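Local coordinates for protein S-adenosylmethionine-dependent methyltransferase (Clostridium acetobutylicum, PDB 1Y8C) that probably transfers a methyl group from S-adenosylmethionine to an acceptor substrate, at residues Y203-I208 with I238-K243; I28-E33 with Y226-V231; D39-L44 with E53-K58; N61-D66 with R100-I105. All coordinates share one frame; numbering follows the deposited sequence.

Contacts 1, 3 and 4 all reach the mixed seven-stranded sheet, and contact 2 lies beside it. Contacts 1 and 3 are buried. Each packs a helix start or end onto a sheet strand through a tyrosine whose hydroxyl bonds outside the contact. Contacts 2 and 4 are only partly buried and bring charged side chains beside an asparagine amide; contact 4 adds an aromatic pair. Contacts 3 and 4 are close neighbours, with centres about 7 Å apart, and share the region of strands 40-44, 61-65 and 104-107. Contacts 1 and 2 touch where the T239 hydroxyl meets Y226 N. Contact 2 also touches contact 3, through I28 and L55.

Contact 1. Residues Y203-I208 with I238-K243; sequences YKEEDI and ITYLVK. With SO4 (sulfate ion), chain B.
Y240 OH is hydrogen-bonded to E209 and packed against E205 and I208 in the first turn of helix 205-214. It lies 3.6 Å from E205 CB and 3.7 Å from I208 CG2. E209 is one turn on from E205, and its bond satisfies this buried polar atom. The tyrosine ring is met over one face by I208. I208 CG2 stands 4.0 Å from the Y240 ring centroid, 28° off the normal, in a CH-pi contact. With CG1 of I208 beside its backbone N (chi1 -69°), the CG2 branch is the one turned to the ring, and CG1 leads away. The ring of Y240 also meets F140, nearly parallel, on strand 136-143. The contact thus packs helix 205-214 onto strand 237-244, the antiparallel strand next to the parallel ones. The strand order 3-2-1-4-5-7-6 is that of the Rossmann-like class I methyltransferases. E205 lies across the end of I238, and E205 CD is 3.5 Å from I238 CD1. Its OE1 forms a salt bridge with K222 on strand 217-224. K204 is the N-cap residue. A sulfate ion, probably from the crystallisation liquor, rests at this helix start. E206 N donates to sulfate O2 over 3.0 Å at 142°. The helix N-terminus would be expected to favour an anion there.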
# COMPACT_ATOMS: atom_id res chain seq x y z
N TYR A 203 11.30 0.59 -9.10
CA TYR A 203 11.37 -0.68 -9.80
C TYR A 203 10.74 -0.61 -11.19
O TYR A 203 9.69 0.01 -11.38
CB TYR A 203 10.64 -1.77 -9.00
CG TYR A 203 11.37 -2.24 -7.77
CD1 TYR A 203 10.82 -2.04 -6.49
CD2 TYR A 203 12.58 -2.92 -7.86
CE1 TYR A 203 11.47 -2.51 -5.36
CE2 TYR A 203 13.23 -3.40 -6.73
CZ TYR A 203 12.67 -3.19 -5.49
OH TYR A 203 13.32 -3.66 -4.37
N LYS A 204 11.39 -1.24 -12.17
CA LYS A 204 10.87 -1.26 -13.53
C LYS A 204 9.91 -2.43 -13.66
O LYS A 204 10.14 -3.49 -13.08
CB LYS A 204 12.01 -1.39 -14.54
CG LYS A 204 12.93 -0.18 -14.56
CD LYS A 204 13.92 -0.25 -15.71
CE LYS A 204 14.70 1.04 -15.85
NZ LYS A 204 15.64 0.97 -17.00
N GLU A 205 8.84 -2.25 -14.43
CA GLU A 205 7.86 -3.31 -14.62
C GLU A 205 8.51 -4.62 -15.04
O GLU A 205 8.04 -5.70 -14.69
CB GLU A 205 6.85 -2.88 -15.67
CG GLU A 205 6.12 -1.65 -15.28
CD GLU A 205 5.29 -1.10 -16.41
OE1 GLU A 205 4.25 -1.73 -16.75
OE2 GLU A 205 5.68 -0.05 -16.97
N GLU A 206 9.60 -4.50 -15.78
CA GLU A 206 10.34 -5.66 -16.24
C GLU A 206 10.91 -6.40 -15.04
O GLU A 206 10.87 -7.62 -14.97
CB GLU A 206 11.46 -5.20 -17.17
CG GLU A 206 12.17 -6.31 -17.90
CD GLU A 206 13.38 -5.79 -18.67
OE1 GLU A 206 14.01 -6.60 -19.39
OE2 GLU A 206 13.72 -4.59 -18.54
N ASP A 207 11.45 -5.63 -14.09
CA ASP A 207 12.03 -6.20 -12.87
C ASP A 207 10.97 -6.80 -11.96
O ASP A 207 11.18 -7.84 -11.35
CB ASP A 207 12.76 -5.11 -12.08
CG ASP A 207 13.95 -4.55 -12.83
OD1 ASP A 207 14.34 -3.40 -12.52
OD2 ASP A 207 14.49 -5.26 -13.72
N ILE A 208 9.83 -6.13 -11.87
CA ILE A 208 8.75 -6.62 -11.03
C ILE A 208 8.24 -7.94 -11.60
O ILE A 208 8.06 -8.91 -10.88
CB ILE A 208 7.60 -5.62 -10.96
CG1 ILE A 208 8.04 -4.37 -10.19
CG2 ILE A 208 6.38 -6.27 -10.32
CD1 ILE A 208 8.30 -4.62 -8.71
N ILE A 238 0.95 1.82 -10.75
CA ILE A 238 0.58 0.57 -11.38
C ILE A 238 -0.05 -0.43 -10.43
O ILE A 238 0.51 -0.73 -9.37
CB ILE A 238 1.81 -0.06 -12.06
CG1 ILE A 238 2.33 0.88 -13.16
CG2 ILE A 238 1.45 -1.43 -12.60
CD1 ILE A 238 3.64 0.50 -13.81
N THR A 239 -1.22 -0.94 -10.79
CA THR A 239 -1.87 -1.93 -9.94
C THR A 239 -1.76 -3.32 -10.55
O THR A 239 -2.28 -3.57 -11.62
CB THR A 239 -3.34 -1.61 -9.71
OG1 THR A 239 -3.46 -0.39 -8.95
CG2 THR A 239 -4.00 -2.75 -8.93
N TYR A 240 -1.07 -4.21 -9.85
CA TYR A 240 -0.91 -5.58 -10.30
C TYR A 240 -1.94 -6.49 -9.65
O TYR A 240 -2.33 -6.31 -8.49
CB TYR A 240 0.47 -6.12 -9.94
CG TYR A 240 1.60 -5.69 -10.85
CD1 TYR A 240 2.33 -4.52 -10.57
CD2 TYR A 240 1.97 -6.45 -11.95
CE1 TYR A 240 3.41 -4.14 -11.37
CE2 TYR A 240 3.04 -6.08 -12.76
CZ TYR A 240 3.75 -4.92 -12.46
OH TYR A 240 4.82 -4.58 -13.25
N LEU A 241 -2.35 -7.49 -10.41
CA LEU A 241 -3.31 -8.48 -9.94
C LEU A 241 -2.71 -9.84 -10.29
O LEU A 241 -2.60 -10.19 -11.46
CB LEU A 241 -4.63 -8.29 -10.66
CG LEU A 241 -5.79 -8.66 -9.74
CD1 LEU A 241 -6.82 -7.54 -9.79
CD2 LEU A 241 -6.38 -10.00 -10.16
N VAL A 242 -2.33 -10.61 -9.27
CA VAL A 242 -1.72 -11.91 -9.49
C VAL A 242 -2.37 -13.04 -8.70
O VAL A 242 -3.19 -12.81 -7.81
CB VAL A 242 -0.21 -11.86 -9.16
CG1 VAL A 242 0.39 -10.57 -9.70
CG2 VAL A 242 0.00 -11.98 -7.66
N LYS A 243 -1.97 -14.27 -9.03
CA LYS A 243 -2.47 -15.47 -8.37
C LYS A 243 -1.39 -16.55 -8.37
O LYS A 243 -0.35 -16.39 -9.01
CB LYS A 243 -3.72 -16.02 -9.07
CG LYS A 243 -3.51 -16.44 -10.51
CD LYS A 243 -4.50 -17.51 -10.93
CE LYS A 243 -5.96 -17.08 -10.71
NZ LYS A 243 -6.51 -17.44 -9.35
S SO4 B . 10.07 -0.83 -18.08
O1 SO4 B . 8.69 -0.56 -18.53
O2 SO4 B . 10.21 -2.26 -17.74
O3 SO4 B . 11.03 -0.49 -19.16
O4 SO4 B . 10.38 -0.01 -16.89

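Contact 2. Residues I28-E33 with Y226-V231; sequences IEKCVE and YSNKKV
K30 of helix 20-32 meets the side chain of N228 across the contact. K30 NZ lies 3.4 Å from the atom modelled as N228 ND2. The amide is probably turned over in the model, so its nitrogen and oxygen may be exchanged. The interface is small, and the two side chains approach obliquely. The lysine is held mainly from its own segment. K30 NZ bonds E33 OE2 at 2.8 Å as part of a salt bridge. The ammonium comes on the syn side, 33° out of the carboxylate plane. A second, long salt bridge runs from K30 NZ to E29 OE1 at 3.9 Å. The K30 chain bends at chi2 (-69°) and again at chi4 (-72°), which curls NZ back to these acids. Lower down, K30 CB packs 3.6 Å from L241 CD1 on strand 237-244. On the loop side, the Y226 ring stacks on W23 and its OH bonds D141, while N228 rests on F26 of helix 20-32. S227 OG is bonded to D224 O and takes a weak bond from K229 N, 3.3 Å, in the manner of an ST turn. The pattern is a salt-bridge network of E29, K30 and E33 near the end of a helix. It faces the loop that joins the last two strands, 217-224 and 237-244, of a Rossmann-like methyltransferase sheet.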
# COMPACT_ATOMS: atom_id res chain seq x y z
N ILE A 28 -12.95 -5.27 -5.13
CA ILE A 28 -14.06 -6.19 -4.99
C ILE A 28 -14.49 -6.67 -6.38
O ILE A 28 -14.70 -7.86 -6.61
CB ILE A 28 -15.28 -5.52 -4.32
CG1 ILE A 28 -14.92 -5.05 -2.92
CG2 ILE A 28 -16.44 -6.51 -4.25
CD1 ILE A 28 -14.55 -6.20 -2.00
N GLU A 29 -14.59 -5.72 -7.30
CA GLU A 29 -14.99 -6.00 -8.67
C GLU A 29 -14.11 -7.08 -9.29
O GLU A 29 -14.60 -8.04 -9.90
CB GLU A 29 -14.90 -4.71 -9.50
CG GLU A 29 -15.31 -4.84 -10.96
CD GLU A 29 -14.92 -3.61 -11.78
OE1 GLU A 29 -15.23 -3.57 -13.00
OE2 GLU A 29 -14.30 -2.68 -11.20
N LYS A 30 -12.81 -6.92 -9.13
CA LYS A 30 -11.87 -7.88 -9.67
C LYS A 30 -11.98 -9.23 -8.96
O LYS A 30 -11.78 -10.28 -9.56
CB LYS A 30 -10.45 -7.29 -9.58
CG LYS A 30 -10.23 -6.23 -10.64
CD LYS A 30 -10.19 -6.89 -12.02
CE LYS A 30 -10.35 -5.90 -13.17
NZ LYS A 30 -11.74 -5.37 -13.26
N CYS A 31 -12.34 -9.20 -7.68
CA CYS A 31 -12.52 -10.42 -6.91
C CYS A 31 -13.68 -11.22 -7.48
O CYS A 31 -13.60 -12.44 -7.63
CB CYS A 31 -12.81 -10.10 -5.45
SG CYS A 31 -11.37 -9.51 -4.57
N VAL A 32 -14.76 -10.50 -7.79
CA VAL A 32 -15.95 -11.11 -8.36
C VAL A 32 -15.64 -11.68 -9.75
O VAL A 32 -16.09 -12.77 -10.07
CB VAL A 32 -17.10 -10.10 -8.46
CG1 VAL A 32 -18.24 -10.68 -9.26
CG2 VAL A 32 -17.57 -9.73 -7.07
N GLU A 33 -14.88 -10.96 -10.55
CA GLU A 33 -14.54 -11.46 -11.88
C GLU A 33 -13.68 -12.71 -11.79
O GLU A 33 -13.45 -13.38 -12.79
CB GLU A 33 -13.79 -10.40 -12.68
CG GLU A 33 -14.60 -9.17 -13.06
CD GLU A 33 -13.72 -8.07 -13.67
OE1 GLU A 33 -12.71 -8.42 -14.34
OE2 GLU A 33 -14.05 -6.87 -13.48
N TYR A 226 -5.68 1.36 -10.18
CA TYR A 226 -6.98 0.76 -9.86
C TYR A 226 -8.15 1.08 -10.80
O TYR A 226 -9.17 1.64 -10.40
CB TYR A 226 -7.36 1.10 -8.41
CG TYR A 226 -6.37 0.58 -7.38
CD1 TYR A 226 -5.18 1.27 -7.11
CD2 TYR A 226 -6.60 -0.63 -6.72
CE1 TYR A 226 -4.24 0.76 -6.21
CE2 TYR A 226 -5.67 -1.15 -5.83
CZ TYR A 226 -4.49 -0.46 -5.58
OH TYR A 226 -3.55 -1.02 -4.72
N SER A 227 -8.01 0.69 -12.06
CA SER A 227 -9.05 0.91 -13.05
C SER A 227 -8.72 0.02 -14.23
O SER A 227 -7.64 -0.56 -14.31
CB SER A 227 -9.06 2.38 -13.49
OG SER A 227 -7.95 2.66 -14.33
N ASN A 228 -9.67 -0.10 -15.15
CA ASN A 228 -9.47 -0.93 -16.33
C ASN A 228 -8.46 -0.33 -17.29
O ASN A 228 -7.94 -1.03 -18.15
CB ASN A 228 -10.80 -1.11 -17.06
CG ASN A 228 -11.78 -1.95 -16.27
OD1 ASN A 228 -13.00 -1.82 -16.45
ND2 ASN A 228 -11.27 -2.82 -15.41
N LYS A 229 -8.18 0.97 -17.16
CA LYS A 229 -7.22 1.60 -18.06
C LYS A 229 -5.90 0.84 -18.09
O LYS A 229 -5.45 0.31 -17.07
CB LYS A 229 -6.95 3.05 -17.65
CG LYS A 229 -8.17 3.97 -17.67
CD LYS A 229 -7.76 5.41 -17.30
CE LYS A 229 -7.31 5.53 -15.84
NZ LYS A 229 -6.65 6.83 -15.54
N LYS A 230 -5.30 0.79 -19.27
CA LYS A 230 -4.03 0.11 -19.50
C LYS A 230 -2.84 0.99 -19.06
O LYS A 230 -2.93 2.21 -19.05
CB LYS A 230 -3.91 -0.24 -20.98
CG LYS A 230 -2.57 -0.81 -21.36
CD LYS A 230 -2.53 -1.27 -22.81
CE LYS A 230 -1.23 -2.05 -23.11
NZ LYS A 230 -1.12 -3.36 -22.35
N VAL A 231 -1.74 0.35 -18.69
CA VAL A 231 -0.53 1.06 -18.26
C VAL A 231 0.15 1.71 -19.46
O VAL A 231 0.36 1.08 -20.49
CB VAL A 231 0.47 0.10 -17.58
CG1 VAL A 231 1.77 0.82 -17.27
CG2 VAL A 231 -0.14 -0.44 -16.31

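Contact 3. Residues D39-L44 with E53-K58; sequences DDYLDL and ENLCPK
Y41 and L55 carry the contact by van der Waals and CH-pi packing, and the two side chains run nearly perpendicular. L55 CB makes an off-centre CH-pi contact, 4.2 Å from the centroid of the Y41 ring and 29° off its normal. L55 CD1 reaches the far end of the same ring, 3.7 Å from Y41 CZ and 3.3 Å from Y41 OH. CG of Y41 is anti to the backbone N (chi1 168°), and this carries the ring out from the strand to the helix. Backbone contact is lighter. Y41 CE2 lies 4.1 Å from C56 N, in the short 3-10 segment 56-58. The hydroxyl is satisfied from the sheet: Y41 OH is hydrogen-bonded to T106 on strand 104-107. T106 also bonds D43, whose other carboxylate oxygen is hydrogen-bonded to T52 at the start of helix 52-55. The contact joins two members of a beta-alpha-beta unit, strand 40-44 and helix 52-55, with strand 61-65 as the third. Strand 40-44 has 61-65 and 104-107 as its sheet neighbours. C56 touches T62 on the former, and L55 also packs on I27 and I28 of helix 20-32.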
# COMPACT_ATOMS: atom_id res chain seq x y z
N ASP A 39 -14.05 -15.72 1.93
CA ASP A 39 -13.84 -16.26 3.26
C ASP A 39 -12.74 -15.58 4.04
O ASP A 39 -12.98 -15.05 5.12
CB ASP A 39 -13.55 -17.76 3.19
CG ASP A 39 -14.80 -18.57 2.92
OD1 ASP A 39 -15.85 -18.24 3.52
OD2 ASP A 39 -14.73 -19.54 2.14
N ASP A 40 -11.52 -15.57 3.49
CA ASP A 40 -10.39 -14.99 4.19
C ASP A 40 -9.64 -13.88 3.46
O ASP A 40 -9.18 -14.03 2.32
CB ASP A 40 -9.44 -16.11 4.60
CG ASP A 40 -10.11 -17.09 5.53
OD1 ASP A 40 -10.40 -16.72 6.70
OD2 ASP A 40 -10.38 -18.24 5.10
N TYR A 41 -9.50 -12.77 4.18
CA TYR A 41 -8.84 -11.56 3.68
C TYR A 41 -7.67 -11.06 4.54
O TYR A 41 -7.80 -10.87 5.74
CB TYR A 41 -9.88 -10.44 3.54
CG TYR A 41 -9.27 -9.07 3.31
CD1 TYR A 41 -8.41 -8.83 2.23
CD2 TYR A 41 -9.56 -8.00 4.17
CE1 TYR A 41 -7.85 -7.58 2.01
CE2 TYR A 41 -9.00 -6.73 3.96
CZ TYR A 41 -8.15 -6.53 2.87
OH TYR A 41 -7.59 -5.30 2.65
N LEU A 42 -6.54 -10.84 3.88
CA LEU A 42 -5.33 -10.34 4.52
C LEU A 42 -4.86 -9.04 3.86
O LEU A 42 -4.61 -8.99 2.64
CB LEU A 42 -4.20 -11.36 4.43
CG LEU A 42 -2.81 -10.86 4.83
CD1 LEU A 42 -2.72 -10.77 6.35
CD2 LEU A 42 -1.74 -11.80 4.30
N ASP A 43 -4.72 -8.01 4.66
CA ASP A 43 -4.24 -6.74 4.14
C ASP A 43 -2.87 -6.46 4.77
O ASP A 43 -2.77 -6.26 5.98
CB ASP A 43 -5.23 -5.63 4.47
CG ASP A 43 -4.78 -4.30 3.96
OD1 ASP A 43 -4.03 -4.28 2.95
OD2 ASP A 43 -5.17 -3.27 4.55
N LEU A 44 -1.83 -6.48 3.95
CA LEU A 44 -0.46 -6.23 4.39
C LEU A 44 -0.19 -4.74 4.34
O LEU A 44 -0.54 -4.09 3.35
CB LEU A 44 0.55 -6.90 3.46
CG LEU A 44 0.48 -8.41 3.31
CD1 LEU A 44 1.28 -8.83 2.09
CD2 LEU A 44 1.00 -9.06 4.57
N GLU A 53 -11.00 -1.18 6.36
CA GLU A 53 -12.38 -0.97 6.79
C GLU A 53 -13.37 -1.07 5.63
O GLU A 53 -14.55 -1.27 5.85
CB GLU A 53 -12.53 0.40 7.46
CG GLU A 53 -12.28 1.56 6.53
CD GLU A 53 -12.49 2.91 7.18
OE1 GLU A 53 -12.02 3.91 6.60
OE2 GLU A 53 -13.13 2.98 8.26
N ASN A 54 -12.89 -0.95 4.40
CA ASN A 54 -13.78 -1.05 3.25
C ASN A 54 -13.96 -2.50 2.78
O ASN A 54 -15.06 -2.89 2.39
CB ASN A 54 -13.25 -0.21 2.09
CG ASN A 54 -13.46 1.27 2.30
OD1 ASN A 54 -13.60 1.73 3.43
ND2 ASN A 54 -13.47 2.03 1.21
N LEU A 55 -12.88 -3.28 2.83
CA LEU A 55 -12.90 -4.67 2.37
C LEU A 55 -13.19 -5.69 3.46
O LEU A 55 -13.77 -6.74 3.20
CB LEU A 55 -11.54 -5.00 1.73
CG LEU A 55 -11.12 -4.16 0.53
CD1 LEU A 55 -9.63 -4.27 0.33
CD2 LEU A 55 -11.88 -4.63 -0.70
N CYS A 56 -12.79 -5.37 4.68
CA CYS A 56 -13.01 -6.26 5.81
C CYS A 56 -14.47 -6.74 5.96
O CYS A 56 -14.71 -7.93 6.20
CB CYS A 56 -12.56 -5.57 7.10
SG CYS A 56 -13.10 -6.41 8.58
N PRO A 57 -15.45 -5.83 5.84
CA PRO A 57 -16.86 -6.23 5.97
C PRO A 57 -17.38 -7.17 4.88
O PRO A 57 -18.45 -7.76 5.02
CB PRO A 57 -17.60 -4.90 5.97
CG PRO A 57 -16.71 -4.02 5.17
CD PRO A 57 -15.35 -4.37 5.69
N LYS A 58 -16.62 -7.31 3.80
CA LYS A 58 -17.04 -8.19 2.73
C LYS A 58 -16.58 -9.63 2.94
O LYS A 58 -17.00 -10.53 2.22
CB LYS A 58 -16.52 -7.66 1.40
CG LYS A 58 -17.08 -6.29 1.04
CD LYS A 58 -18.59 -6.32 0.93
CE LYS A 58 -19.16 -5.08 0.25
NZ LYS A 58 -18.87 -3.83 1.01

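Contact 4. Residues N61-D66 with R100-I105; sequences NTWAVD and RKFDLI
W63 lies against F102 from its CB outward. W63 CB is 3.9 Å from both F102 CE2 and F102 CZ. W63 CG follows at 3.8 Å from F102 CZ. W63 CD1 is the nearest atom, 3.5 Å from F102 CE2 and in the plane of the phenylalanine ring. The edge of F102 thus points to the face of the five-membered ring of W63. The pair is an offset edge-to-face one, with centroids 5.3 Å apart and planes at 76°. Further out, W63 NE1 passes R100 CG at 4.1 Å. Strand 61-65 is parallel to strand 40-44, which separates it from strand 104-107 in the Rossmann-like sheet. L42 of the middle strand touches both W63 and F102, so the aromatic pair bridges over it on one side of the sheet. R100 lies ahead of the corner the chain turns at D103. It bends at chi2 (64°), and the guanidinium then reaches past W63 to N61. N61 CG lies in the plane of that group at its edge, 3.8 Å from R100 NH2. The amide of N61 is probably turned over in the model. The firm partner of R100 NH2 is D40 on strand 40-44, with which it forms a salt bridge.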
# COMPACT_ATOMS: atom_id res chain seq x y z
N ASN A 61 -13.35 -13.66 7.68
CA ASN A 61 -12.19 -13.49 8.54
C ASN A 61 -11.17 -12.56 7.91
O ASN A 61 -10.81 -12.71 6.74
CB ASN A 61 -11.53 -14.84 8.84
CG ASN A 61 -12.54 -15.92 9.19
OD1 ASN A 61 -12.74 -16.88 8.44
ND2 ASN A 61 -13.18 -15.77 10.35
N THR A 62 -10.70 -11.60 8.70
CA THR A 62 -9.73 -10.64 8.21
C THR A 62 -8.49 -10.53 9.09
O THR A 62 -8.57 -10.60 10.32
CB THR A 62 -10.36 -9.23 8.09
OG1 THR A 62 -11.51 -9.28 7.25
CG2 THR A 62 -9.36 -8.24 7.50
N TRP A 63 -7.35 -10.35 8.44
CA TRP A 63 -6.08 -10.17 9.12
C TRP A 63 -5.44 -8.91 8.56
O TRP A 63 -5.39 -8.71 7.35
CB TRP A 63 -5.16 -11.35 8.87
CG TRP A 63 -5.47 -12.52 9.70
CD1 TRP A 63 -6.52 -13.38 9.54
CD2 TRP A 63 -4.73 -12.99 10.82
NE1 TRP A 63 -6.47 -14.37 10.50
CE2 TRP A 63 -5.38 -14.15 11.30
CE3 TRP A 63 -3.57 -12.55 11.47
CZ2 TRP A 63 -4.92 -14.87 12.40
CZ3 TRP A 63 -3.11 -13.27 12.57
CH2 TRP A 63 -3.78 -14.42 13.02
N ALA A 64 -4.96 -8.07 9.47
CA ALA A 64 -4.32 -6.81 9.11
C ALA A 64 -2.92 -6.80 9.71
O ALA A 64 -2.76 -6.97 10.92
CB ALA A 64 -5.13 -5.65 9.65
N VAL A 65 -1.92 -6.59 8.87
CA VAL A 65 -0.54 -6.57 9.32
C VAL A 65 0.16 -5.28 8.94
O VAL A 65 -0.02 -4.77 7.84
CB VAL A 65 0.24 -7.73 8.69
CG1 VAL A 65 1.65 -7.76 9.22
CG2 VAL A 65 -0.48 -9.04 8.97
N ASP A 66 0.95 -4.75 9.86
CA ASP A 66 1.69 -3.51 9.62
C ASP A 66 2.85 -3.46 10.58
O ASP A 66 2.76 -3.97 11.69
CB ASP A 66 0.78 -2.29 9.82
CG ASP A 66 1.35 -1.02 9.19
OD1 ASP A 66 2.36 -0.48 9.70
OD2 ASP A 66 0.79 -0.57 8.16
N ARG A 100 -1.80 -18.98 8.19
CA ARG A 100 -3.13 -18.84 7.62
C ARG A 100 -3.07 -18.60 6.11
O ARG A 100 -2.11 -18.02 5.60
CB ARG A 100 -3.83 -17.67 8.33
CG ARG A 100 -5.27 -17.42 7.96
CD ARG A 100 -6.16 -18.59 8.34
NE ARG A 100 -7.55 -18.18 8.47
CZ ARG A 100 -8.56 -19.03 8.66
NH1 ARG A 100 -8.31 -20.33 8.74
NH2 ARG A 100 -9.80 -18.57 8.80
N LYS A 101 -4.09 -19.07 5.39
CA LYS A 101 -4.15 -18.90 3.94
C LYS A 101 -5.32 -17.98 3.63
O LYS A 101 -6.30 -17.95 4.37
CB LYS A 101 -4.37 -20.23 3.22
CG LYS A 101 -3.27 -21.25 3.36
CD LYS A 101 -2.09 -20.92 2.48
CE LYS A 101 -1.19 -22.15 2.31
NZ LYS A 101 -1.80 -23.20 1.42
N PHE A 102 -5.23 -17.25 2.53
CA PHE A 102 -6.29 -16.34 2.18
C PHE A 102 -6.78 -16.39 0.75
O PHE A 102 -6.13 -16.95 -0.14
CB PHE A 102 -5.86 -14.91 2.50
CG PHE A 102 -5.35 -14.72 3.89
CD1 PHE A 102 -4.02 -15.01 4.21
CD2 PHE A 102 -6.19 -14.25 4.89
CE1 PHE A 102 -3.55 -14.82 5.51
CE2 PHE A 102 -5.73 -14.06 6.19
CZ PHE A 102 -4.40 -14.34 6.50
N ASP A 103 -7.94 -15.78 0.55
CA ASP A 103 -8.57 -15.71 -0.76
C ASP A 103 -8.12 -14.44 -1.45
O ASP A 103 -7.91 -14.42 -2.66
CB ASP A 103 -10.09 -15.69 -0.60
CG ASP A 103 -10.61 -16.97 0.00
OD1 ASP A 103 -10.52 -18.00 -0.69
OD2 ASP A 103 -11.10 -16.94 1.16
N LEU A 104 -7.98 -13.39 -0.65
CA LEU A 104 -7.55 -12.11 -1.15
C LEU A 104 -6.47 -11.50 -0.26
O LEU A 104 -6.62 -11.43 0.96
CB LEU A 104 -8.74 -11.14 -1.20
CG LEU A 104 -8.34 -9.66 -1.41
CD1 LEU A 104 -7.65 -9.54 -2.75
CD2 LEU A 104 -9.57 -8.75 -1.36
N ILE A 105 -5.38 -11.08 -0.88
CA ILE A 105 -4.29 -10.43 -0.15
C ILE A 105 -4.08 -9.08 -0.82
O ILE A 105 -3.98 -9.00 -2.05
CB ILE A 105 -2.97 -11.26 -0.22
CG1 ILE A 105 -3.15 -12.60 0.50
CG2 ILE A 105 -1.84 -10.48 0.42
CD1 ILE A 105 -1.96 -13.53 0.39